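Long-range contacts in putative metalloprotease II (Bacteroides fragilis, PDB 4ON1), which probably cleaves proteins as a zinc-dependent metalloendopeptidase of the fragilysin kind encoded by the Bacteroides fragilis pathogenicity island: residues G100-D105 with R157-K162; L21-M26 with I45-G50; W54-K59 with D82-I87; Y92-L97 with D105-K110. All blocks are in the same frame, centred on the assembly; numbering follows the deposited sequence.

Contact 1: G100-D105 with R157-K162; sequences GGDLID and RIDITK
Asp102 CG stands beside its own backbone N, anti to the carbonyl carbon (chi1 -74°), and Asp159 CG is anti to its backbone N (chi1 -164°); these two settings bring the carboxylates of the two segments together. Asp102 OD2 comes to 2.7 Å from Asp159 OD1, the side chains crossing at about a right angle and the carboxylate planes turned 68° apart. Asp159 is the N-cap of helix 160-165: its OD2 accepts the backbone N of Lys162 at 3.1 Å, met from above the carboxylate plane. The helix start and the Lys162 ammonium, in a long salt bridge to Asp159 (NZ to OD1 3.9 Å), would be expected to ease the negative charge gathered here. The bent Lys162 chain also lays CD 3.2 Å from Asp102 OD2. Thr161, in the first turn of the helix, turns OG1 back to accept an almost straight bond from Leu103 N, 2.8 Å long, while Leu103 O receives Ile160 N at 2.8 Å. The Leu103 and Ile160 side chains run alongside each other, CD2 against CG2. Farther along, Asp105 and Ile158 form a hydrogen-bonded antiparallel pair through both of their N and O atoms. On the face of Ile104 and Asp159, Ile104 CD1 packs 3.5 Å from Asp159 CG, and Ile104 CG2 sits 3.8 Å above the guanidinium plane of Arg157, over its centre. Arg157 carries its polar end on to Glu49 in a salt bridge. This is an antiparallel strand pair of the fragilysin-type N-terminal domain, in which strand 153-159 runs straight into an aspartate-capped helix.

Contact 2: L21-M26 with I45-G50; sequences LNLRSM and IMLQEG
Leu23 approaches strand 45-49 from CB outward. Its CB lies 3.4 Å from Gln48 O, and CG, placed beside the backbone N (chi1 -67°), stays 3.7 Å from the same oxygen. At the tip the branches part: CD1 still borders Gln48 O and reaches Leu47 CB at 4.2 Å, and CD2 reaches Leu47 CD2 at 4.2 Å, while Trp54 and Tyr106 pack on the same side chain from outside. Gln48 O is also the acceptor for Leu23 N at 2.8 Å, the last rung of a parallel ladder, after Leu21 N to Met46 O and Gln48 N to Leu21 O. Leu21 and Leu47 project on one face of this ladder as neighbours, Leu21 CB and CD2 both touching Leu47 CD2. On the other face the Asn22 and Gln48 amides stack with planes 22° apart, Asn22 ND2 being 3.7 Å from Gln48 OE1. Asn22 OD1 accepts Arg24 N to form an Asx turn, where the chain leaves the strand, and takes a further bond from a water that in turn accepts from Gly50 N. Arg24 then swings its guanidinium over the Gly50 backbone, NH1 coming 3.3 Å from Gly50 CA. The positive phi of Gly50 (60°) suits a glycine. Glu49 is gripped from beyond the segments: Tyr106 OH meets OE2, and Arg99 meets OE1. Helix 28-35, lying between the segments in sequence, packs on Leu21 and Ile45, as expected of a strand-helix-strand connection between neighbouring parallel strands.

Contact 3: W54-K59 with D82-I87; sequences WTTSIK and DSINAI
The Asp82 carboxylate is the flat group facing strand 54-59. Above one side of its plane lies Thr56 OG1, 3.7 Å from Asp82 CG; beyond the OD2 end, close to the plane, stands Ser57 OG. Chi1 of 78° sets Ser57 OG between the backbone N and the carbonyl carbon, within reach of Asp82 OD2, to which it donates at 2.8 Å, nearly in line with the C-O bond. Ser57 N adds a weak, longer bond of 3.4 Å to Asp82 OD2, and Gln79 N is a further donor to this oxygen from the preceding turn. Asp82 is poorly ordered, so fine detail here deserves caution. Thr56 and Ile84 reach toward each other tip to tip, with Thr56 OG1 3.5 Å from Ile84 CG2; that same methyl makes an apolar contact with Ile58 CG2 at 3.6 Å, the two isoleucines crossing at about a right angle. Ile95 and Leu97 pack on Ile84 as well. The strand axes approach to 8.0 Å and cross at -52°, too far apart for direct strand pairing. Strands 52-68, 71-78 and 84-88 follow one another as an antiparallel meander within a larger sheet, with the two strands of this contact as next-but-one neighbours.

Contact 4: Y92-L97 with D105-K110; sequences YATIRL and DYIVYK
Arg96 holds the Asp105 carboxylate through NE and NH2, one nitrogen to each oxygen. Arg96 NH2 donates to Asp105 OD2 at 2.8 Å, on the syn side but tilted well out of the carboxylate plane, and Arg96 NE to Asp105 OD1 at 3.2 Å, from above that plane. Both oxygens lie close to the guanidinium plane, although the two groups are turned 52° apart. The Arg96 chain is extended to CD and bends at chi3 (-70°), which turns NE toward Asp105 OD1. At the other end of the same face, Tyr92 CB sits over the centre of the Tyr109 ring, 3.7 Å from the centroid, a CH-pi contact; the two rings themselves meet obliquely. On the opposite face Leu97 CD1 touches the edge of the Tyr106 ring at CE2, 3.6 Å away, and Ala93 CB packs 3.8 Å from Val108 CG2. The next shell is the backbone: Ala93 with Val108, and Ile95 with Tyr106, each exchange two N-H to O bonds. The Tyr106 N to Ile95 O bond is 2.8 Å long and practically straight. Farther out two tyrosine hydroxyls are tied down, Tyr109 to His218, and Tyr92 to both Glu68 and Thr221. Helix 28-35 lays Leu31 on Ala93, Ile95 and Val108, whereas helices 112-126 and 217-230 cover the Ile107 and Tyr109 side. Closed through Gly100 and Gly101, whose backbone angles fit a type I' turn, strands 92-99 and 102-109 form a classic antiparallel beta hairpin.

In the fold
From the N terminus, contact 2 comes first, closing the loop that holds helix 28-35 and setting strand 19-22 beside strand 43-49. Contact 3 follows in series: strand 52-68 folds back on strand 43-49, and its approach to strand 84-88 closes the excursion through strand 71-78. Strand 84-88 then pairs with strand 92-99, which opens contact 4, a short hairpin. Contact 1 closes a long loop containing helix 112-126 and strand 138-142; it crosses contact 4, because 100-105 begins between that contact's two segments while 157-162 lies beyond them, and both share Asp105. Glu49 joins contact 2 to contacts 1 and 4. All four lie within the fragilysin-type N-terminal domain, away from the zinc site.

Contact 1: G100-D105 with R157-K162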
loop_
_atom_site.group_PDB
_atom_site.type_symbol
_atom_site.label_atom_id
_atom_site.label_comp_id
_atom_site.label_asym_id
_atom_site.label_seq_id
_atom_site.Cartn_x
_atom_site.Cartn_y
_atom_site.Cartn_z
ATOM N N GLY A 100 17.246 6.646 -11.712
ATOM C CA GLY A 100 17.837 7.969 -11.621
ATOM C C GLY A 100 17.506 8.686 -10.324
ATOM O O GLY A 100 17.336 9.905 -10.306
ATOM N N GLY A 101 17.408 7.926 -9.236
ATOM C CA GLY A 101 17.072 8.490 -7.943
ATOM C C GLY A 101 15.583 8.625 -7.676
ATOM O O GLY A 101 15.175 8.890 -6.544
ATOM N N ASP A 102 14.766 8.453 -8.710
ATOM C CA ASP A 102 13.318 8.550 -8.551
ATOM C C ASP A 102 12.671 7.184 -8.364
ATOM O O ASP A 102 13.116 6.185 -8.939
ATOM C CB ASP A 102 12.676 9.259 -9.749
ATOM C CG ASP A 102 12.920 10.756 -9.739
ATOM O OD1 ASP A 102 13.523 11.257 -8.764
ATOM O OD2 ASP A 102 12.501 11.433 -10.700
ATOM N N LEU A 103 11.632 7.144 -7.538
ATOM C CA LEU A 103 10.821 5.944 -7.399
ATOM C C LEU A 103 9.803 5.866 -8.547
ATOM O O LEU A 103 8.980 6.770 -8.725
ATOM C CB LEU A 103 10.119 5.929 -6.044
ATOM C CG LEU A 103 9.353 4.655 -5.712
ATOM C CD1 LEU A 103 10.347 3.533 -5.493
ATOM C CD2 LEU A 103 8.495 4.856 -4.471
ATOM N N ILE A 104 9.878 4.796 -9.330
ATOM C CA ILE A 104 9.056 4.658 -10.537
ATOM C C ILE A 104 8.092 3.477 -10.447
ATOM O O ILE A 104 8.491 2.377 -10.068
ATOM C CB ILE A 104 9.937 4.472 -11.783
ATOM C CG1 ILE A 104 10.985 5.589 -11.861
ATOM C CG2 ILE A 104 9.085 4.431 -13.044
ATOM C CD1 ILE A 104 10.392 6.980 -12.016
ATOM N N ASP A 105 6.823 3.718 -10.770
ATOM C CA ASP A 105 5.811 2.656 -10.847
ATOM C C ASP A 105 5.521 2.281 -12.301
ATOM O O ASP A 105 5.205 3.154 -13.114
ATOM C CB ASP A 105 4.505 3.095 -10.172
ATOM C CG ASP A 105 4.195 2.312 -8.903
ATOM O OD1 ASP A 105 4.782 1.229 -8.697
ATOM O OD2 ASP A 105 3.347 2.782 -8.115
ATOM N N ARG A 157 3.800 4.329 -16.876
ATOM C CA ARG A 157 4.990 4.573 -16.068
ATOM C C ARG A 157 4.806 5.870 -15.284
ATOM O O ARG A 157 4.709 6.944 -15.871
ATOM C CB ARG A 157 6.224 4.653 -16.969
ATOM C CG ARG A 157 7.546 4.884 -16.264
ATOM C CD ARG A 157 8.581 5.293 -17.291
ATOM N NE ARG A 157 9.945 5.219 -16.785
ATOM C CZ ARG A 157 10.545 6.193 -16.110
ATOM N NH1 ARG A 157 9.891 7.316 -15.837
ATOM N NH2 ARG A 157 11.800 6.037 -15.705
ATOM N N ILE A 158 4.747 5.760 -13.964
ATOM C CA ILE A 158 4.499 6.911 -13.103
ATOM C C ILE A 158 5.725 7.223 -12.253
ATOM O O ILE A 158 6.247 6.343 -11.571
ATOM C CB ILE A 158 3.311 6.675 -12.157
ATOM C CG1 ILE A 158 2.091 6.189 -12.932
ATOM C CG2 ILE A 158 2.986 7.955 -11.395
ATOM C CD1 ILE A 158 1.505 7.268 -13.818
ATOM N N ASP A 159 6.175 8.473 -12.277
ATOM C CA ASP A 159 7.250 8.880 -11.385
ATOM C C ASP A 159 6.656 9.293 -10.040
ATOM O O ASP A 159 6.136 10.397 -9.898
ATOM C CB ASP A 159 8.059 10.024 -12.001
ATOM C CG ASP A 159 9.398 10.231 -11.314
ATOM O OD1 ASP A 159 10.381 10.535 -12.024
ATOM O OD2 ASP A 159 9.470 10.100 -10.073
ATOM N N ILE A 160 6.734 8.399 -9.058
ATOM C CA ILE A 160 6.158 8.657 -7.739
ATOM C C ILE A 160 6.851 9.828 -7.049
ATOM O O ILE A 160 6.207 10.695 -6.456
ATOM C CB ILE A 160 6.271 7.413 -6.826
ATOM C CG1 ILE A 160 5.647 6.182 -7.496
ATOM C CG2 ILE A 160 5.653 7.677 -5.445
ATOM C CD1 ILE A 160 4.174 6.335 -7.815
ATOM N N THR A 161 8.174 9.846 -7.134
ATOM C CA THR A 161 8.961 10.901 -6.519
ATOM C C THR A 161 8.540 12.276 -7.028
ATOM O O THR A 161 8.373 13.210 -6.245
ATOM C CB THR A 161 10.453 10.673 -6.766
ATOM O OG1 THR A 161 10.835 9.423 -6.173
ATOM C CG2 THR A 161 11.280 11.804 -6.166
ATOM N N LYS A 162 8.357 12.394 -8.339
ATOM C CA LYS A 162 7.878 13.637 -8.933
ATOM C C LYS A 162 6.482 13.989 -8.440
ATOM O O LYS A 162 6.226 15.127 -8.044
ATOM C CB LYS A 162 7.870 13.536 -10.457
ATOM C CG LYS A 162 8.930 14.362 -11.157
ATOM C CD LYS A 162 10.247 13.629 -11.271
ATOM C CE LYS A 162 11.098 14.225 -12.387
ATOM N NZ LYS A 162 10.463 14.042 -13.729
#

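Contact 2: L21-M26 with I45-G50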
loop_
_atom_site.group_PDB
_atom_site.type_symbol
_atom_site.label_atom_id
_atom_site.label_comp_id
_atom_site.label_asym_id
_atom_site.label_seq_id
_atom_site.Cartn_x
_atom_site.Cartn_y
_atom_site.Cartn_z
ATOM N N LEU A 21 12.900 -8.657 -19.846
ATOM C CA LEU A 21 11.704 -7.842 -19.782
ATOM C C LEU A 21 12.021 -6.442 -20.276
ATOM O O LEU A 21 12.892 -5.762 -19.727
ATOM C CB LEU A 21 11.155 -7.812 -18.349
ATOM C CG LEU A 21 9.807 -7.132 -18.089
ATOM C CD1 LEU A 21 8.696 -7.795 -18.894
ATOM C CD2 LEU A 21 9.476 -7.171 -16.602
ATOM N N ASN A 22 11.331 -6.033 -21.335
ATOM C CA ASN A 22 11.455 -4.679 -21.861
ATOM C C ASN A 22 10.370 -3.822 -21.225
ATOM O O ASN A 22 9.195 -3.952 -21.552
ATOM C CB ASN A 22 11.348 -4.678 -23.391
ATOM C CG ASN A 22 11.585 -3.302 -23.998
ATOM O OD1 ASN A 22 11.296 -2.275 -23.383
ATOM N ND2 ASN A 22 12.110 -3.280 -25.215
ATOM N N LEU A 23 10.784 -2.955 -20.307
ATOM C CA LEU A 23 9.858 -2.152 -19.521
ATOM C C LEU A 23 9.031 -1.192 -20.372
ATOM O O LEU A 23 7.911 -0.836 -20.004
ATOM C CB LEU A 23 10.628 -1.373 -18.448
ATOM C CG LEU A 23 11.274 -2.214 -17.338
ATOM C CD1 LEU A 23 12.277 -1.393 -16.549
ATOM C CD2 LEU A 23 10.202 -2.764 -16.404
ATOM N N ARG A 24 9.575 -0.770 -21.505
ATOM C CA ARG A 24 8.847 0.137 -22.380
ATOM C C ARG A 24 7.726 -0.567 -23.152
ATOM O O ARG A 24 6.653 -0.001 -23.351
ATOM C CB ARG A 24 9.805 0.801 -23.373
ATOM C CG ARG A 24 10.691 1.878 -22.778
ATOM C CD ARG A 24 10.563 3.183 -23.553
ATOM N NE ARG A 24 11.423 4.225 -22.997
ATOM C CZ ARG A 24 12.518 4.689 -23.589
ATOM N NH1 ARG A 24 12.882 4.225 -24.777
ATOM N NH2 ARG A 24 13.239 5.634 -23.002
ATOM N N SER A 25 7.969 -1.802 -23.579
ATOM C CA SER A 25 7.039 -2.468 -24.487
ATOM C C SER A 25 6.161 -3.499 -23.789
ATOM O O SER A 25 5.269 -4.075 -24.406
ATOM C CB SER A 25 7.803 -3.145 -25.627
ATOM O OG SER A 25 8.612 -4.193 -25.118
ATOM N N MET A 26 6.413 -3.749 -22.510
ATOM C CA MET A 26 5.725 -4.846 -21.838
ATOM C C MET A 26 4.248 -4.530 -21.615
ATOM O O MET A 26 3.873 -3.380 -21.371
ATOM C CB MET A 26 6.390 -5.159 -20.498
ATOM C CG MET A 26 6.129 -4.119 -19.437
ATOM S SD MET A 26 6.841 -4.551 -17.848
ATOM C CE MET A 26 6.352 -3.096 -16.920
ATOM N N ILE A 45 16.425 -11.186 -13.365
ATOM C CA ILE A 45 15.756 -10.648 -14.540
ATOM C C ILE A 45 16.599 -9.572 -15.198
ATOM O O ILE A 45 17.110 -8.684 -14.520
ATOM C CB ILE A 45 14.395 -10.027 -14.175
ATOM C CG1 ILE A 45 13.540 -11.013 -13.372
ATOM C CG2 ILE A 45 13.672 -9.540 -15.433
ATOM C CD1 ILE A 45 12.363 -10.356 -12.678
ATOM N N MET A 46 16.740 -9.643 -16.516
ATOM C CA MET A 46 17.344 -8.549 -17.253
ATOM C C MET A 46 16.284 -7.573 -17.732
ATOM O O MET A 46 15.402 -7.927 -18.509
ATOM C CB MET A 46 18.143 -9.057 -18.438
ATOM C CG MET A 46 18.406 -7.969 -19.447
ATOM S SD MET A 46 19.997 -8.185 -20.209
ATOM C CE MET A 46 21.012 -7.786 -18.795
ATOM N N LEU A 47 16.374 -6.344 -17.243
ATOM C CA LEU A 47 15.420 -5.312 -17.595
ATOM C C LEU A 47 16.004 -4.407 -18.662
ATOM O O LEU A 47 17.213 -4.170 -18.700
ATOM C CB LEU A 47 15.039 -4.493 -16.360
ATOM C CG LEU A 47 14.392 -5.287 -15.227
ATOM C CD1 LEU A 47 14.296 -4.434 -13.966
ATOM C CD2 LEU A 47 13.019 -5.761 -15.659
ATOM N N GLN A 48 15.138 -3.898 -19.528
ATOM C CA GLN A 48 15.550 -2.893 -20.495
ATOM C C GLN A 48 14.588 -1.714 -20.457
ATOM O O GLN A 48 13.364 -1.891 -20.425
ATOM C CB GLN A 48 15.616 -3.466 -21.916
ATOM C CG GLN A 48 15.855 -2.388 -22.986
ATOM C CD GLN A 48 15.898 -2.934 -24.403
ATOM O OE1 GLN A 48 15.634 -4.114 -24.641
ATOM N NE2 GLN A 48 16.243 -2.072 -25.355
ATOM N N GLU A 49 15.152 -0.514 -20.398
ATOM C CA GLU A 49 14.391 0.703 -20.630
ATOM C C GLU A 49 15.204 1.612 -21.549
ATOM O O GLU A 49 16.223 2.171 -21.140
ATOM C CB GLU A 49 14.050 1.401 -19.311
ATOM C CG GLU A 49 13.075 2.564 -19.480
ATOM C CD GLU A 49 12.552 3.095 -18.159
ATOM O OE1 GLU A 49 13.350 3.677 -17.388
ATOM O OE2 GLU A 49 11.344 2.928 -17.892
ATOM N N GLY A 50 14.764 1.737 -22.798
ATOM C CA GLY A 50 15.516 2.473 -23.798
ATOM C C GLY A 50 16.886 1.863 -24.012
ATOM O O GLY A 50 16.994 0.664 -24.273
HETATM O O HOH W 1 12.991 -0.265 -24.036
#

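Contact 3: W54-K59 with D82-I87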
loop_
_atom_site.group_PDB
_atom_site.type_symbol
_atom_site.label_atom_id
_atom_site.label_comp_id
_atom_site.label_asym_id
_atom_site.label_seq_id
_atom_site.Cartn_x
_atom_site.Cartn_y
_atom_site.Cartn_z
ATOM N N TRP A 54 19.914 -3.642 -17.513
ATOM C CA TRP A 54 20.532 -4.040 -16.253
ATOM C C TRP A 54 19.818 -5.236 -15.653
ATOM O O TRP A 54 18.672 -5.533 -16.009
ATOM C CB TRP A 54 20.538 -2.870 -15.264
ATOM C CG TRP A 54 19.185 -2.532 -14.682
ATOM C CD1 TRP A 54 18.721 -2.862 -13.440
ATOM C CD2 TRP A 54 18.130 -1.795 -15.323
ATOM N NE1 TRP A 54 17.445 -2.373 -13.266
ATOM C CE2 TRP A 54 17.060 -1.716 -14.404
ATOM C CE3 TRP A 54 17.989 -1.192 -16.578
ATOM C CZ2 TRP A 54 15.862 -1.060 -14.707
ATOM C CZ3 TRP A 54 16.799 -0.542 -16.877
ATOM C CH2 TRP A 54 15.752 -0.480 -15.944
ATOM N N THR A 55 20.499 -5.930 -14.748
ATOM C CA THR A 55 19.911 -7.093 -14.096
ATOM C C THR A 55 19.458 -6.771 -12.685
ATOM O O THR A 55 20.049 -5.937 -12.001
ATOM C CB THR A 55 20.895 -8.268 -14.018
ATOM O OG1 THR A 55 22.066 -7.854 -13.301
ATOM C CG2 THR A 55 21.290 -8.712 -15.408
ATOM N N THR A 56 18.400 -7.444 -12.257
ATOM C CA THR A 56 17.956 -7.364 -10.878
ATOM C C THR A 56 17.478 -8.746 -10.472
ATOM O O THR A 56 17.196 -9.588 -11.322
ATOM C CB THR A 56 16.832 -6.336 -10.680
ATOM O OG1 THR A 56 16.533 -6.218 -9.283
ATOM C CG2 THR A 56 15.577 -6.771 -11.426
ATOM N N SER A 57 17.412 -8.995 -9.174
ATOM C CA SER A 57 16.872 -10.260 -8.708
ATOM C C SER A 57 15.676 -9.981 -7.808
ATOM O O SER A 57 15.672 -8.996 -7.082
ATOM C CB SER A 57 17.940 -11.069 -7.974
ATOM O OG SER A 57 18.126 -10.579 -6.662
ATOM N N ILE A 58 14.655 -10.832 -7.869
ATOM C CA ILE A 58 13.522 -10.705 -6.954
ATOM C C ILE A 58 13.046 -12.079 -6.506
ATOM O O ILE A 58 13.369 -13.092 -7.133
ATOM C CB ILE A 58 12.316 -9.954 -7.577
ATOM C CG1 ILE A 58 11.661 -10.785 -8.673
ATOM C CG2 ILE A 58 12.713 -8.583 -8.096
ATOM C CD1 ILE A 58 10.401 -10.136 -9.223
ATOM N N LYS A 59 12.294 -12.113 -5.409
ATOM C CA LYS A 59 11.639 -13.345 -5.001
ATOM C C LYS A 59 10.289 -13.031 -4.395
ATOM O O LYS A 59 10.005 -11.884 -4.025
ATOM C CB LYS A 59 12.481 -14.134 -4.001
ATOM C CG LYS A 59 12.679 -13.437 -2.685
ATOM C CD LYS A 59 13.430 -14.329 -1.701
ATOM C CE LYS A 59 14.738 -14.834 -2.287
ATOM N NZ LYS A 59 15.542 -15.606 -1.293
ATOM N N ASP A 82 18.857 -4.086 -4.274
ATOM C CA ASP A 82 18.078 -4.181 -5.492
ATOM C C ASP A 82 17.030 -3.080 -5.436
ATOM O O ASP A 82 16.814 -2.354 -6.408
ATOM C CB ASP A 82 17.418 -5.557 -5.600
ATOM C CG ASP A 82 18.372 -6.629 -6.094
ATOM O OD1 ASP A 82 19.512 -6.289 -6.474
ATOM O OD2 ASP A 82 17.983 -7.818 -6.081
ATOM N N SER A 83 16.392 -2.974 -4.270
ATOM C CA SER A 83 15.342 -1.993 -4.012
ATOM C C SER A 83 14.273 -2.014 -5.103
ATOM O O SER A 83 13.978 -0.989 -5.724
ATOM C CB SER A 83 15.944 -0.592 -3.882
ATOM O OG SER A 83 15.015 0.312 -3.306
ATOM N N ILE A 84 13.709 -3.194 -5.335
ATOM C CA ILE A 84 12.607 -3.352 -6.277
ATOM C C ILE A 84 11.447 -4.119 -5.628
ATOM O O ILE A 84 11.670 -5.006 -4.807
ATOM C CB ILE A 84 13.095 -4.066 -7.568
ATOM C CG1 ILE A 84 11.933 -4.401 -8.507
ATOM C CG2 ILE A 84 13.864 -5.323 -7.227
ATOM C CD1 ILE A 84 12.382 -4.931 -9.854
ATOM N N ASN A 85 10.218 -3.760 -5.987
ATOM C CA ASN A 85 9.027 -4.489 -5.570
ATOM C C ASN A 85 8.166 -4.773 -6.782
ATOM O O ASN A 85 8.226 -4.039 -7.768
ATOM C CB ASN A 85 8.204 -3.702 -4.541
ATOM C CG ASN A 85 8.874 -3.632 -3.179
ATOM O OD1 ASN A 85 9.300 -2.562 -2.736
ATOM N ND2 ASN A 85 8.976 -4.775 -2.512
ATOM N N ALA A 86 7.354 -5.825 -6.701
ATOM C CA ALA A 86 6.400 -6.130 -7.758
ATOM C C ALA A 86 5.148 -6.726 -7.159
ATOM O O ALA A 86 5.162 -7.238 -6.038
ATOM C CB ALA A 86 7.006 -7.088 -8.792
ATOM N N ILE A 87 4.060 -6.627 -7.914
ATOM C CA ILE A 87 2.767 -7.160 -7.514
ATOM C C ILE A 87 2.169 -7.961 -8.657
ATOM O O ILE A 87 2.172 -7.491 -9.789
ATOM C CB ILE A 87 1.810 -6.021 -7.116
ATOM C CG1 ILE A 87 2.437 -5.183 -5.992
ATOM C CG2 ILE A 87 0.464 -6.572 -6.683
ATOM C CD1 ILE A 87 1.662 -3.931 -5.655
#

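Contact 4: Y92-L97 with D105-K110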
loop_
_atom_site.group_PDB
_atom_site.type_symbol
_atom_site.label_atom_id
_atom_site.label_comp_id
_atom_site.label_asym_id
_atom_site.label_seq_id
_atom_site.Cartn_x
_atom_site.Cartn_y
_atom_site.Cartn_z
ATOM N N TYR A 92 -4.050 -7.332 -12.948
ATOM C CA TYR A 92 -3.037 -6.321 -13.195
ATOM C C TYR A 92 -1.714 -6.782 -12.599
ATOM O O TYR A 92 -1.675 -7.723 -11.809
ATOM C CB TYR A 92 -3.459 -4.975 -12.587
ATOM C CG TYR A 92 -3.594 -5.060 -11.088
ATOM C CD1 TYR A 92 -2.488 -4.878 -10.261
ATOM C CD2 TYR A 92 -4.813 -5.370 -10.501
ATOM C CE1 TYR A 92 -2.597 -4.979 -8.899
ATOM C CE2 TYR A 92 -4.936 -5.473 -9.133
ATOM C CZ TYR A 92 -3.817 -5.278 -8.340
ATOM O OH TYR A 92 -3.910 -5.385 -6.980
ATOM N N ALA A 93 -0.638 -6.094 -12.951
ATOM C CA ALA A 93 0.651 -6.347 -12.326
ATOM C C ALA A 93 1.415 -5.046 -12.281
ATOM O O ALA A 93 1.148 -4.136 -13.073
ATOM C CB ALA A 93 1.443 -7.416 -13.085
ATOM N N THR A 94 2.340 -4.937 -11.334
ATOM C CA THR A 94 3.129 -3.719 -11.198
ATOM C C THR A 94 4.563 -4.054 -10.857
ATOM O O THR A 94 4.846 -5.112 -10.307
ATOM C CB THR A 94 2.597 -2.779 -10.081
ATOM O OG1 THR A 94 2.838 -3.377 -8.803
ATOM C CG2 THR A 94 1.109 -2.496 -10.253
ATOM N N ILE A 95 5.452 -3.126 -11.178
ATOM C CA ILE A 95 6.827 -3.142 -10.723
ATOM C C ILE A 95 7.134 -1.760 -10.196
ATOM O O ILE A 95 6.776 -0.762 -10.824
ATOM C CB ILE A 95 7.838 -3.476 -11.843
ATOM C CG1 ILE A 95 7.599 -4.866 -12.422
ATOM C CG2 ILE A 95 9.264 -3.404 -11.309
ATOM C CD1 ILE A 95 8.743 -5.331 -13.309
ATOM N N ARG A 96 7.767 -1.699 -9.032
ATOM C CA ARG A 96 8.219 -0.431 -8.487
ATOM C C ARG A 96 9.717 -0.504 -8.277
ATOM O O ARG A 96 10.210 -1.430 -7.627
ATOM C CB ARG A 96 7.493 -0.106 -7.174
ATOM C CG ARG A 96 7.951 1.188 -6.534
ATOM C CD ARG A 96 7.100 1.555 -5.338
ATOM N NE ARG A 96 5.758 1.963 -5.738
ATOM C CZ ARG A 96 4.834 2.417 -4.902
ATOM N NH1 ARG A 96 5.108 2.531 -3.609
ATOM N NH2 ARG A 96 3.639 2.763 -5.360
ATOM N N LEU A 97 10.450 0.452 -8.838
ATOM C CA LEU A 97 11.887 0.476 -8.627
ATOM C C LEU A 97 12.478 1.872 -8.772
ATOM O O LEU A 97 11.781 2.825 -9.127
ATOM C CB LEU A 97 12.573 -0.500 -9.586
ATOM C CG LEU A 97 12.104 -0.549 -11.040
ATOM C CD1 LEU A 97 12.517 0.690 -11.795
ATOM C CD2 LEU A 97 12.651 -1.787 -11.728
ATOM N N ASP A 105 6.823 3.718 -10.770
ATOM C CA ASP A 105 5.811 2.656 -10.847
ATOM C C ASP A 105 5.521 2.281 -12.301
ATOM O O ASP A 105 5.205 3.154 -13.114
ATOM C CB ASP A 105 4.505 3.095 -10.172
ATOM C CG ASP A 105 4.195 2.312 -8.903
ATOM O OD1 ASP A 105 4.782 1.229 -8.697
ATOM O OD2 ASP A 105 3.347 2.782 -8.115
ATOM N N TYR A 106 5.636 0.998 -12.633
ATOM C CA TYR A 106 5.192 0.508 -13.941
ATOM C C TYR A 106 3.919 -0.295 -13.734
ATOM O O TYR A 106 3.911 -1.239 -12.949
ATOM C CB TYR A 106 6.261 -0.354 -14.625
ATOM C CG TYR A 106 7.584 0.338 -14.850
ATOM C CD1 TYR A 106 7.889 0.909 -16.076
ATOM C CD2 TYR A 106 8.531 0.415 -13.839
ATOM C CE1 TYR A 106 9.097 1.540 -16.288
ATOM C CE2 TYR A 106 9.743 1.046 -14.038
ATOM C CZ TYR A 106 10.021 1.608 -15.265
ATOM O OH TYR A 106 11.230 2.239 -15.469
ATOM N N ILE A 107 2.849 0.083 -14.431
ATOM C CA ILE A 107 1.529 -0.483 -14.176
ATOM C C ILE A 107 0.952 -1.100 -15.453
ATOM O O ILE A 107 0.895 -0.444 -16.499
ATOM C CB ILE A 107 0.571 0.608 -13.626
ATOM C CG1 ILE A 107 1.147 1.223 -12.342
ATOM C CG2 ILE A 107 -0.839 0.059 -13.415
ATOM C CD1 ILE A 107 0.689 2.660 -12.088
ATOM N N VAL A 108 0.556 -2.367 -15.371
ATOM C CA VAL A 108 -0.072 -3.064 -16.489
ATOM C C VAL A 108 -1.355 -3.758 -16.045
ATOM O O VAL A 108 -1.351 -4.531 -15.097
ATOM C CB VAL A 108 0.888 -4.113 -17.126
ATOM C CG1 VAL A 108 1.987 -3.432 -17.892
ATOM C CG2 VAL A 108 1.505 -5.024 -16.063
ATOM N N TYR A 109 -2.450 -3.481 -16.749
ATOM C CA TYR A 109 -3.728 -4.148 -16.511
ATOM C C TYR A 109 -4.028 -5.155 -17.610
ATOM O O TYR A 109 -3.723 -4.911 -18.772
ATOM C CB TYR A 109 -4.861 -3.127 -16.423
ATOM C CG TYR A 109 -5.031 -2.532 -15.044
ATOM C CD1 TYR A 109 -4.091 -1.653 -14.521
ATOM C CD2 TYR A 109 -6.141 -2.845 -14.273
ATOM C CE1 TYR A 109 -4.249 -1.112 -13.257
ATOM C CE2 TYR A 109 -6.314 -2.303 -13.021
ATOM C CZ TYR A 109 -5.363 -1.441 -12.516
ATOM O OH TYR A 109 -5.539 -0.907 -11.267
ATOM N N LYS A 110 -4.618 -6.289 -17.249
ATOM C CA LYS A 110 -4.895 -7.318 -18.245
ATOM C C LYS A 110 -5.956 -6.862 -19.238
ATOM O O LYS A 110 -5.820 -7.058 -20.451
ATOM C CB LYS A 110 -5.327 -8.625 -17.587
ATOM C CG LYS A 110 -5.617 -9.714 -18.608
ATOM C CD LYS A 110 -5.894 -11.064 -17.964
ATOM C CE LYS A 110 -7.041 -10.980 -16.984
ATOM N NZ LYS A 110 -7.365 -12.315 -16.400
#